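Local coordinates for type IV pilus assembly protein PilF (Thermus thermophilus HB8, PDB 5OIU) that binds and probably hydrolyses ATP as a hexameric AAA+ motor that powers the assembly of type IV pili, at residues 294-299 with 304-309; 357-362 with 366-371; 323-328 with 378-383; 119-124 with 129-134. One frame throughout, in Å; residues are numbered along the deposited sequence.

Contact 1. Residues 294-299 with 304-309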
# COMPACT_ATOMS: atom_id res chain seq x y z
N GLU C 294 18.76 -36.16 -8.06
CA GLU C 294 18.70 -34.71 -8.21
C GLU C 294 17.29 -34.18 -7.98
O GLU C 294 17.12 -33.17 -7.28
CB GLU C 294 19.20 -34.30 -9.59
CG GLU C 294 20.70 -34.25 -9.69
CD GLU C 294 21.32 -33.04 -9.01
OE1 GLU C 294 20.66 -32.39 -8.14
OE2 GLU C 294 22.48 -32.73 -9.35
N THR C 295 16.28 -34.84 -8.55
CA THR C 295 14.89 -34.45 -8.31
C THR C 295 14.60 -34.33 -6.82
O THR C 295 14.11 -33.29 -6.36
CB THR C 295 13.91 -35.46 -8.92
OG1 THR C 295 14.25 -35.78 -10.27
CG2 THR C 295 12.51 -34.89 -8.88
N LEU C 296 14.90 -35.39 -6.07
CA LEU C 296 14.68 -35.39 -4.62
C LEU C 296 15.48 -34.29 -3.93
O LEU C 296 14.99 -33.64 -3.00
CB LEU C 296 15.04 -36.75 -4.03
CG LEU C 296 14.26 -37.94 -4.58
CD1 LEU C 296 14.79 -39.22 -3.97
CD2 LEU C 296 12.76 -37.77 -4.29
N ARG C 297 16.73 -34.09 -4.36
CA ARG C 297 17.55 -33.01 -3.83
C ARG C 297 16.86 -31.67 -4.01
O ARG C 297 16.61 -30.94 -3.04
CB ARG C 297 18.92 -33.02 -4.53
CG ARG C 297 20.12 -33.10 -3.61
CD ARG C 297 21.41 -33.21 -4.41
NE ARG C 297 21.99 -34.56 -4.36
CZ ARG C 297 22.10 -35.38 -5.41
NH1 ARG C 297 21.66 -35.00 -6.61
NH2 ARG C 297 22.64 -36.59 -5.27
N ARG C 298 16.49 -31.33 -5.26
CA ARG C 298 15.85 -30.04 -5.49
C ARG C 298 14.48 -29.96 -4.82
O ARG C 298 13.97 -28.86 -4.61
CB ARG C 298 15.73 -29.72 -6.98
CG ARG C 298 16.81 -30.33 -7.87
CD ARG C 298 18.02 -29.39 -8.15
NE ARG C 298 17.60 -28.08 -8.65
CZ ARG C 298 17.22 -27.84 -9.90
NH1 ARG C 298 16.86 -26.62 -10.26
NH2 ARG C 298 17.19 -28.83 -10.78
N LEU C 299 13.89 -31.09 -4.43
CA LEU C 299 12.68 -31.08 -3.62
C LEU C 299 13.00 -30.98 -2.13
O LEU C 299 12.13 -31.24 -1.29
CB LEU C 299 11.83 -32.32 -3.92
CG LEU C 299 11.20 -32.29 -5.32
CD1 LEU C 299 10.81 -33.68 -5.82
CD2 LEU C 299 9.99 -31.36 -5.34
N ALA C 304 20.82 -38.08 3.33
CA ALA C 304 20.51 -39.30 4.07
C ALA C 304 19.18 -39.88 3.61
O ALA C 304 19.09 -41.06 3.26
CB ALA C 304 20.50 -39.01 5.57
N GLU C 305 18.13 -39.05 3.59
CA GLU C 305 16.82 -39.51 3.13
C GLU C 305 16.89 -40.08 1.72
O GLU C 305 16.24 -41.09 1.42
CB GLU C 305 15.81 -38.36 3.20
CG GLU C 305 14.85 -38.43 4.38
CD GLU C 305 14.40 -37.04 4.83
OE1 GLU C 305 13.55 -36.96 5.76
OE2 GLU C 305 14.89 -36.04 4.27
N ILE C 306 17.67 -39.45 0.84
CA ILE C 306 17.71 -39.90 -0.56
C ILE C 306 18.18 -41.35 -0.64
O ILE C 306 17.67 -42.13 -1.46
CB ILE C 306 18.59 -38.96 -1.40
CG1 ILE C 306 17.90 -37.60 -1.58
CG2 ILE C 306 18.90 -39.57 -2.77
CD1 ILE C 306 18.78 -36.55 -2.21
N GLN C 307 19.13 -41.74 0.22
CA GLN C 307 19.77 -43.05 0.10
C GLN C 307 18.74 -44.16 -0.07
O GLN C 307 18.86 -45.00 -0.96
CB GLN C 307 20.66 -43.31 1.32
CG GLN C 307 22.04 -43.94 0.99
CD GLN C 307 22.09 -45.48 1.11
OE1 GLN C 307 21.58 -46.07 2.08
NE2 GLN C 307 22.73 -46.14 0.14
N GLY C 308 17.71 -44.16 0.76
CA GLY C 308 16.77 -45.26 0.65
C GLY C 308 15.64 -45.00 -0.32
O GLY C 308 15.04 -45.95 -0.84
N ALA C 309 15.36 -43.73 -0.58
CA ALA C 309 14.07 -43.33 -1.13
C ALA C 309 13.76 -44.07 -2.42
O ALA C 309 14.59 -44.09 -3.34
CB ALA C 309 14.03 -41.83 -1.36

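Contact 2. Residues 357-362 with 366-371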
# COMPACT_ATOMS: atom_id res chain seq x y z
N ILE C 357 8.37 -17.72 7.63
CA ILE C 357 8.40 -17.81 9.09
C ILE C 357 7.78 -19.12 9.56
O ILE C 357 8.37 -19.85 10.37
CB ILE C 357 7.68 -16.61 9.74
CG1 ILE C 357 8.45 -15.31 9.57
CG2 ILE C 357 7.46 -16.91 11.22
CD1 ILE C 357 7.55 -14.10 9.44
N ALA C 358 6.58 -19.45 9.06
CA ALA C 358 5.92 -20.68 9.49
C ALA C 358 6.73 -21.90 9.11
O ALA C 358 6.73 -22.91 9.82
CB ALA C 358 4.51 -20.78 8.91
N ARG C 359 7.44 -21.84 7.98
CA ARG C 359 8.25 -22.96 7.55
C ARG C 359 9.47 -23.12 8.43
O ARG C 359 9.89 -24.25 8.73
CB ARG C 359 8.66 -22.78 6.09
CG ARG C 359 7.63 -23.23 5.14
CD ARG C 359 8.27 -24.13 4.17
NE ARG C 359 9.13 -23.37 3.29
CZ ARG C 359 9.99 -23.93 2.45
NH1 ARG C 359 10.11 -25.25 2.39
NH2 ARG C 359 10.73 -23.16 1.66
N ARG C 360 10.06 -22.00 8.86
CA ARG C 360 11.23 -22.05 9.72
C ARG C 360 10.91 -22.72 11.05
O ARG C 360 11.59 -23.66 11.46
CB ARG C 360 11.79 -20.64 9.92
CG ARG C 360 13.24 -20.60 10.38
CD ARG C 360 13.79 -19.18 10.41
NE ARG C 360 12.80 -18.16 10.73
CZ ARG C 360 12.19 -18.01 11.92
NH1 ARG C 360 12.45 -18.84 12.93
NH2 ARG C 360 11.31 -17.03 12.08
N LYS C 361 9.83 -22.26 11.71
CA LYS C 361 9.32 -22.88 12.95
C LYS C 361 8.79 -24.31 12.72
O LYS C 361 8.21 -24.88 13.65
CB LYS C 361 8.23 -22.01 13.57
CG LYS C 361 8.63 -20.54 13.63
CD LYS C 361 7.82 -19.74 14.66
CE LYS C 361 8.10 -20.16 16.12
NZ LYS C 361 9.52 -20.52 16.41
N GLY C 362 8.94 -24.91 11.55
CA GLY C 362 8.69 -26.31 11.37
C GLY C 362 7.41 -26.74 10.63
O GLY C 362 7.02 -27.90 10.76
N LEU C 366 2.59 -28.34 1.41
CA LEU C 366 1.85 -29.31 0.61
C LEU C 366 2.78 -30.25 -0.16
O LEU C 366 2.57 -31.47 -0.19
CB LEU C 366 0.95 -28.57 -0.38
CG LEU C 366 -0.31 -27.85 0.04
CD1 LEU C 366 -0.95 -27.23 -1.21
CD2 LEU C 366 -1.25 -28.82 0.75
N ARG C 367 3.79 -29.69 -0.82
CA ARG C 367 4.64 -30.50 -1.69
C ARG C 367 5.56 -31.38 -0.87
O ARG C 367 5.82 -32.54 -1.23
CB ARG C 367 5.42 -29.59 -2.62
CG ARG C 367 6.30 -30.32 -3.61
CD ARG C 367 7.16 -29.31 -4.31
NE ARG C 367 6.51 -28.75 -5.48
CZ ARG C 367 6.72 -27.52 -5.94
NH1 ARG C 367 7.56 -26.70 -5.29
NH2 ARG C 367 6.08 -27.10 -7.03
N GLU C 368 6.06 -30.86 0.26
CA GLU C 368 6.80 -31.70 1.20
C GLU C 368 5.92 -32.84 1.71
O GLU C 368 6.32 -34.01 1.69
CB GLU C 368 7.32 -30.84 2.35
CG GLU C 368 8.60 -30.05 2.02
CD GLU C 368 8.77 -28.82 2.90
OE1 GLU C 368 8.00 -28.70 3.87
OE2 GLU C 368 9.65 -27.98 2.63
N ASP C 369 4.71 -32.52 2.16
CA ASP C 369 3.77 -33.56 2.59
C ASP C 369 3.48 -34.52 1.44
O ASP C 369 3.49 -35.74 1.62
CB ASP C 369 2.48 -32.92 3.12
CG ASP C 369 1.60 -33.92 3.89
OD1 ASP C 369 1.97 -34.30 5.04
OD2 ASP C 369 0.52 -34.30 3.37
N GLY C 370 3.21 -33.97 0.26
CA GLY C 370 2.92 -34.83 -0.88
C GLY C 370 4.08 -35.74 -1.19
O GLY C 370 3.89 -36.92 -1.48
N LEU C 371 5.30 -35.22 -1.12
CA LEU C 371 6.46 -36.04 -1.45
C LEU C 371 6.60 -37.19 -0.45
O LEU C 371 6.77 -38.35 -0.84
CB LEU C 371 7.74 -35.19 -1.47
CG LEU C 371 8.99 -36.04 -1.66
CD1 LEU C 371 8.94 -36.72 -3.01
CD2 LEU C 371 10.28 -35.25 -1.52

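Contact 3. Residues 323-328 with 378-383. With ATP (adenosine-5'-triphosphate), chain Q.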
# COMPACT_ATOMS: atom_id res chain seq x y z
N THR C 323 -5.95 -46.82 -15.42
CA THR C 323 -5.44 -45.56 -14.90
C THR C 323 -4.17 -45.72 -14.07
O THR C 323 -3.33 -44.81 -14.06
CB THR C 323 -6.53 -44.90 -14.06
OG1 THR C 323 -6.61 -45.58 -12.80
CG2 THR C 323 -7.89 -45.01 -14.75
N GLY C 324 -4.02 -46.83 -13.35
CA GLY C 324 -2.99 -46.95 -12.33
C GLY C 324 -3.38 -46.34 -11.00
O GLY C 324 -2.56 -46.35 -10.06
N TYR C 325 -4.59 -45.83 -10.88
CA TYR C 325 -5.05 -45.17 -9.68
C TYR C 325 -6.40 -45.74 -9.27
O TYR C 325 -7.18 -46.21 -10.10
CB TYR C 325 -5.19 -43.66 -9.90
CG TYR C 325 -3.94 -42.90 -10.32
CD1 TYR C 325 -2.95 -42.59 -9.40
CD2 TYR C 325 -3.79 -42.45 -11.63
CE1 TYR C 325 -1.82 -41.88 -9.78
CE2 TYR C 325 -2.67 -41.74 -12.01
CZ TYR C 325 -1.69 -41.46 -11.09
OH TYR C 325 -0.57 -40.74 -11.50
N LYS C 326 -6.68 -45.66 -7.97
CA LYS C 326 -8.02 -45.96 -7.47
C LYS C 326 -8.18 -45.22 -6.17
O LYS C 326 -7.39 -45.43 -5.24
CB LYS C 326 -8.22 -47.45 -7.26
CG LYS C 326 -9.44 -47.77 -6.40
CD LYS C 326 -9.95 -49.17 -6.67
CE LYS C 326 -10.78 -49.19 -7.93
NZ LYS C 326 -11.16 -50.57 -8.30
N GLY C 327 -9.18 -44.34 -6.10
CA GLY C 327 -9.40 -43.54 -4.91
C GLY C 327 -8.52 -42.29 -4.86
O GLY C 327 -7.67 -42.02 -5.73
N ARG C 328 -8.74 -41.50 -3.81
CA ARG C 328 -8.01 -40.27 -3.61
C ARG C 328 -7.51 -40.22 -2.17
O ARG C 328 -7.96 -40.99 -1.31
CB ARG C 328 -8.88 -39.04 -3.94
CG ARG C 328 -9.66 -39.19 -5.23
CD ARG C 328 -10.80 -38.18 -5.38
NE ARG C 328 -10.29 -36.92 -5.91
CZ ARG C 328 -10.99 -35.80 -5.99
NH1 ARG C 328 -12.25 -35.75 -5.59
NH2 ARG C 328 -10.41 -34.71 -6.48
N ILE C 378 1.68 -44.03 -1.59
CA ILE C 378 0.28 -43.63 -1.60
C ILE C 378 -0.10 -42.99 -2.94
O ILE C 378 -1.19 -43.21 -3.47
CB ILE C 378 0.00 -42.68 -0.43
CG1 ILE C 378 0.24 -43.42 0.88
CG2 ILE C 378 -1.40 -42.14 -0.49
CD1 ILE C 378 0.59 -42.53 2.02
N THR C 379 0.81 -42.20 -3.51
CA THR C 379 0.55 -41.50 -4.75
C THR C 379 1.82 -41.45 -5.59
O THR C 379 2.92 -41.81 -5.14
CB THR C 379 0.02 -40.08 -4.47
OG1 THR C 379 -0.34 -39.46 -5.70
CG2 THR C 379 1.07 -39.22 -3.75
N THR C 380 1.66 -41.03 -6.84
CA THR C 380 2.81 -40.77 -7.67
C THR C 380 3.37 -39.39 -7.36
O THR C 380 2.69 -38.53 -6.81
CB THR C 380 2.44 -40.82 -9.14
OG1 THR C 380 1.60 -39.70 -9.44
CG2 THR C 380 1.71 -42.12 -9.45
N LEU C 381 4.63 -39.19 -7.72
CA LEU C 381 5.19 -37.85 -7.62
C LEU C 381 4.51 -36.90 -8.59
O LEU C 381 4.35 -35.71 -8.27
CB LEU C 381 6.69 -37.89 -7.86
CG LEU C 381 7.35 -36.52 -7.85
CD1 LEU C 381 7.53 -36.05 -6.41
CD2 LEU C 381 8.68 -36.55 -8.61
N GLU C 382 4.09 -37.39 -9.76
CA GLU C 382 3.43 -36.52 -10.73
C GLU C 382 2.16 -35.92 -10.16
O GLU C 382 1.91 -34.72 -10.29
CB GLU C 382 3.14 -37.27 -12.03
CG GLU C 382 4.38 -37.49 -12.92
CD GLU C 382 5.33 -38.57 -12.37
OE1 GLU C 382 4.84 -39.56 -11.78
OE2 GLU C 382 6.57 -38.44 -12.54
N GLU C 383 1.34 -36.76 -9.51
CA GLU C 383 0.15 -36.26 -8.83
C GLU C 383 0.51 -35.14 -7.86
O GLU C 383 -0.13 -34.09 -7.85
CB GLU C 383 -0.55 -37.39 -8.09
CG GLU C 383 -1.54 -38.14 -8.95
CD GLU C 383 -2.67 -37.25 -9.41
OE1 GLU C 383 -3.35 -36.69 -8.54
OE2 GLU C 383 -2.87 -37.09 -10.64
PG ATP Q . -16.44 -27.46 -2.40
O1G ATP Q . -15.33 -26.62 -3.02
O2G ATP Q . -17.02 -26.89 -1.13
O3G ATP Q . -17.51 -27.89 -3.37
PB ATP Q . -14.89 -29.25 -0.77
O1B ATP Q . -13.58 -28.51 -0.89
O2B ATP Q . -15.75 -29.12 0.47
O3B ATP Q . -15.80 -28.91 -2.05
PA ATP Q . -15.64 -31.94 -0.44
O1A ATP Q . -15.57 -32.35 1.01
O2A ATP Q . -16.98 -31.55 -1.00
O3A ATP Q . -14.58 -30.82 -0.89
O5' ATP Q . -15.09 -33.24 -1.21
C5' ATP Q . -15.03 -33.31 -2.63
C4' ATP Q . -14.94 -34.78 -2.99
O4' ATP Q . -13.71 -35.34 -2.52
C3' ATP Q . -16.07 -35.55 -2.32
O3' ATP Q . -16.53 -36.46 -3.34
C2' ATP Q . -15.39 -36.21 -1.13
O2' ATP Q . -16.04 -37.41 -0.66
C1' ATP Q . -13.95 -36.42 -1.62
N9 ATP Q . -12.95 -36.34 -0.54
C8 ATP Q . -12.86 -35.33 0.36
N7 ATP Q . -11.83 -35.54 1.22
C5 ATP Q . -11.25 -36.70 0.89
C6 ATP Q . -10.11 -37.50 1.40
N6 ATP Q . -9.38 -37.08 2.47
N1 ATP Q . -9.82 -38.65 0.77
C2 ATP Q . -10.54 -39.07 -0.29
N3 ATP Q . -11.58 -38.39 -0.81
C4 ATP Q . -11.98 -37.22 -0.28

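Contact 4. Residues 119-124 with 129-134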
# COMPACT_ATOMS: atom_id res chain seq x y z
N PRO C 119 -15.33 -39.84 8.32
CA PRO C 119 -14.43 -40.65 9.15
C PRO C 119 -13.99 -39.92 10.42
O PRO C 119 -14.18 -38.71 10.58
CB PRO C 119 -13.23 -40.85 8.22
CG PRO C 119 -13.18 -39.56 7.43
CD PRO C 119 -14.58 -39.00 7.38
N GLU C 120 -13.39 -40.69 11.32
CA GLU C 120 -12.69 -40.09 12.44
C GLU C 120 -11.45 -39.36 11.93
O GLU C 120 -10.90 -39.70 10.88
CB GLU C 120 -12.31 -41.16 13.46
CG GLU C 120 -13.51 -41.80 14.21
CD GLU C 120 -14.50 -40.77 14.78
OE1 GLU C 120 -14.07 -39.78 15.45
OE2 GLU C 120 -15.72 -40.94 14.55
N ILE C 121 -11.01 -38.36 12.69
CA ILE C 121 -9.90 -37.54 12.22
C ILE C 121 -8.62 -38.34 11.99
O ILE C 121 -7.70 -37.85 11.33
CB ILE C 121 -9.64 -36.39 13.20
CG1 ILE C 121 -9.44 -36.93 14.61
CG2 ILE C 121 -10.75 -35.34 13.14
CD1 ILE C 121 -8.70 -35.94 15.47
N GLU C 122 -8.54 -39.56 12.52
CA GLU C 122 -7.33 -40.37 12.41
C GLU C 122 -7.21 -41.07 11.06
O GLU C 122 -6.13 -41.56 10.74
CB GLU C 122 -7.28 -41.40 13.54
CG GLU C 122 -6.98 -40.80 14.92
CD GLU C 122 -8.23 -40.31 15.66
OE1 GLU C 122 -8.07 -39.61 16.69
OE2 GLU C 122 -9.36 -40.63 15.21
N ASP C 123 -8.29 -41.11 10.28
CA ASP C 123 -8.26 -41.62 8.91
C ASP C 123 -8.36 -40.49 7.88
O ASP C 123 -8.86 -40.70 6.78
CB ASP C 123 -9.39 -42.62 8.67
CG ASP C 123 -9.50 -43.66 9.78
OD1 ASP C 123 -8.47 -44.33 10.03
OD2 ASP C 123 -10.60 -43.81 10.38
N LEU C 124 -7.91 -39.29 8.23
CA LEU C 124 -7.94 -38.19 7.28
C LEU C 124 -6.70 -38.11 6.43
O LEU C 124 -6.61 -37.21 5.59
CB LEU C 124 -8.12 -36.85 8.00
CG LEU C 124 -9.54 -36.47 8.36
CD1 LEU C 124 -9.51 -35.19 9.20
CD2 LEU C 124 -10.34 -36.27 7.11
N GLY C 129 3.54 -36.58 12.38
CA GLY C 129 3.86 -35.42 13.20
C GLY C 129 2.85 -34.30 13.05
O GLY C 129 2.44 -33.68 14.04
N VAL C 130 2.45 -34.02 11.81
CA VAL C 130 1.49 -32.95 11.56
C VAL C 130 0.16 -33.25 12.24
O VAL C 130 -0.52 -32.34 12.72
CB VAL C 130 1.34 -32.77 10.04
CG1 VAL C 130 0.45 -31.56 9.71
CG2 VAL C 130 2.72 -32.63 9.42
N PHE C 131 -0.20 -34.53 12.32
CA PHE C 131 -1.47 -34.91 12.94
C PHE C 131 -1.54 -34.53 14.41
O PHE C 131 -2.63 -34.28 14.93
CB PHE C 131 -1.70 -36.41 12.80
CG PHE C 131 -2.90 -36.91 13.54
CD1 PHE C 131 -4.18 -36.70 13.03
CD2 PHE C 131 -2.77 -37.58 14.75
CE1 PHE C 131 -5.30 -37.17 13.72
CE2 PHE C 131 -3.88 -38.05 15.44
CZ PHE C 131 -5.14 -37.84 14.93
N GLU C 132 -0.40 -34.49 15.11
CA GLU C 132 -0.41 -34.14 16.52
C GLU C 132 -0.59 -32.64 16.71
O GLU C 132 -1.25 -32.20 17.65
CB GLU C 132 0.88 -34.62 17.20
CG GLU C 132 1.11 -36.11 17.08
CD GLU C 132 -0.00 -36.95 17.72
OE1 GLU C 132 -0.72 -36.43 18.60
OE2 GLU C 132 -0.15 -38.13 17.34
N ARG C 133 0.01 -31.83 15.84
CA ARG C 133 -0.25 -30.40 15.93
C ARG C 133 -1.67 -30.08 15.47
O ARG C 133 -2.28 -29.13 15.97
CB ARG C 133 0.83 -29.64 15.16
CG ARG C 133 2.25 -30.14 15.48
CD ARG C 133 3.33 -29.04 15.49
NE ARG C 133 3.04 -27.94 14.56
CZ ARG C 133 3.97 -27.22 13.92
NH1 ARG C 133 5.26 -27.47 14.12
NH2 ARG C 133 3.60 -26.24 13.08
N PHE C 134 -2.24 -30.93 14.61
CA PHE C 134 -3.60 -30.73 14.13
C PHE C 134 -4.62 -30.96 15.23
O PHE C 134 -5.54 -30.15 15.43
CB PHE C 134 -3.86 -31.66 12.95
CG PHE C 134 -5.30 -31.70 12.49
CD1 PHE C 134 -5.86 -30.61 11.85
CD2 PHE C 134 -6.07 -32.84 12.65
CE1 PHE C 134 -7.18 -30.65 11.42
CE2 PHE C 134 -7.38 -32.89 12.21
CZ PHE C 134 -7.94 -31.80 11.60

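Contact 1. Residues 294-299 with 304-309
Leu296 and Ile306 meet where two short helices, 293-298 and 303-308, pack as a helical hairpin, in the part of the chain between the zinc ligands Cys285 and Cys317. Walking along 294-299, Glu294 OE1 forms a salt bridge to Arg297 NH1 at 3.2 Å within the helix. Thr295 packs on Val346 of a second subunit. Leu296 then carries the apolar half of the pairing with two different parts of its side chain. Leu296 CB lies 3.9 Å from Ile306 CG1, while CD1 at the far end of the leucine comes to 3.8 Å from the CB of Ala309. Leu301 of the connecting turn touches both Leu296 and Ile306, and Pro291 also covers Leu296. Arg297 follows at the border of the patch. Its aliphatic part crosses the isoleucine at about a right angle, whereas its charged end belongs elsewhere: NE pairs with Glu303, so carboxylates from both helices hold the guanidinium. Leu299, the first residue to leave the helix, turns to helix 366-374 and to Phe263 of the second subunit. On Ile306 the branch doing the work is CG1, set beside the backbone N (chi1 -71°); beyond it the chain runs on extended and delivers Ile306 CD1 to 3.9 Å from the backbone N of Arg297 and 4.0 Å from its CG.

Contact 2. Residues 357-362 with 366-371
Arg359 and Glu368 make the only contact between 357-362 and 366-371, a salt bridge in which NH1 of the arginine stands 2.8 Å from OE2 of the glutamate. The oxygen lies at the guanidinium edge, in its plane, and the two flat groups are turned 32° from each other. As a hydrogen bond the pair is weak, since the N-H...O angle is only 116°, so the pairing is probably more electrostatic than directional. The arginine chain bends at chi2 and chi3 to bring NH1 round, while the glutamate runs extended beyond CG.

Backbone bonds shape the corner between the helices. Helix 351-360 ends in a Schellman motif with Gly362 at the C-prime position: Met363 N returns to Ala358 O, and Gly362 N reaches Arg359 O at 3.0 Å. The positive phi of Gly362, 106°, turns the chain toward the next helix, joining two successive helices through a Schellman-capped turn; their facing backbones stay well apart.

Second partners steady both charged ends. Glu356 takes NH2 of Arg359 in another salt bridge within the first helix, and Glu368 OE1 accepts from the backbone N of Thr365 just before the second.

Contact 3. Residues 323-328 with 378-383
Tyr325 reaches across to Thr380 and Glu383, and its hydroxyl makes the one hydrogen bond between the segments, 3.2 Å from OH to Thr380 OG1, with either oxygen able to donate. The same OG1 accepts from Glu383 N at 3.0 Å, nearly straight at 170°, so a single threonine oxygen serves both the tyrosine and the start of helix 381-387. The Thr380 chi1 of 69° turns OG1 back to the helix start, where Glu383 N meets it, while CG2 lies against the tyrosine ring.

Van der Waals contacts flank the bond: Thr380 CG2 and Glu383 CG lie 3.6 and 3.8 Å from Tyr325 CE1. The carboxylate of Glu383 is occupied by Arg387 and Arg279.

A side-chain-to-backbone bond shapes the approach to the strand: Tyr325 N donates to Thr323 OG1 at 2.8 Å, an ST turn, and Thr323 OG1 also bonds Cys320 O beside the zinc site.

Nucleotide contacts fall to Arg328, whose backbone O is 3.4 Å from C2 of the ATP adenine and whose NH1 is 3.4 Å from O4' of the ribose. The arrangement thus joins a helix N-cap to a stretch of chain that leaves the four-cysteine zinc site, turns at Gly327 and enters the ATP pocket at Arg328.

Contact 4. Residues 119-124 with 129-134
The loop between strand 104-111 and helix 128-138 of this P-loop ATPase packs, through residues 119-124, against the first turns of that helix, with Ile121 and Glu122 meeting the ring of Phe131. Ile121 gives both backbone and side chain: its carbonyl O is 3.5 Å from Phe131 CE1, and its CD1 comes to 4.0 Å from the same ring carbon. That branch gets there because CG1 sits between the backbone N and the carbonyl carbon (chi1 54°), which sends CG2 separately to the neighbouring ring, where it meets the edge of Phe134 at 4.3 Å from CE2. Leu124 CD1 lies at that same distance from Phe134 CE2, so two aliphatic side chains of the loop share one corner of the ring. Phe134 also stacks on Phe126 and touches Leu334 of strand 328-336. On the loop side, Ile121 rests against Ser161 and Arg165 of helix 155-166, the helix that follows the ATP-binding P-loop.

In Glu122, chi1 of -72° puts CG 3.5 Å from Phe131 CZ, and the bend at chi2 then swings the carboxylate, inclined 64° to the ring. OE2 forms a salt bridge with Arg165, as Glu120 does, while Glu122 OE1 meets the ring edge in its plane, 3.8 Å from Phe131 CZ.

How the contacts relate
From the N terminus, contact 4 comes first, closing a short loop ahead of helix 128-138 and tying it to helix 155-166, which follows the P-loop. Contact 1 follows far along the chain, a hairpin of helices between the two pairs of zinc cysteines. Contact 3 then closes a loop of 49 residues, from the strand leaving the zinc site to helix 381-387, and contact 2 is nested inside that loop. The last three meet around Leu299, Leu371 and Leu381: Leu371 CD1 is 3.7 Å from Leu381 CD1, and Leu299 packs on both. Contact 2 also touches contact 4, where Arg133 approaches the carbonyls of Lys361 and Gly362.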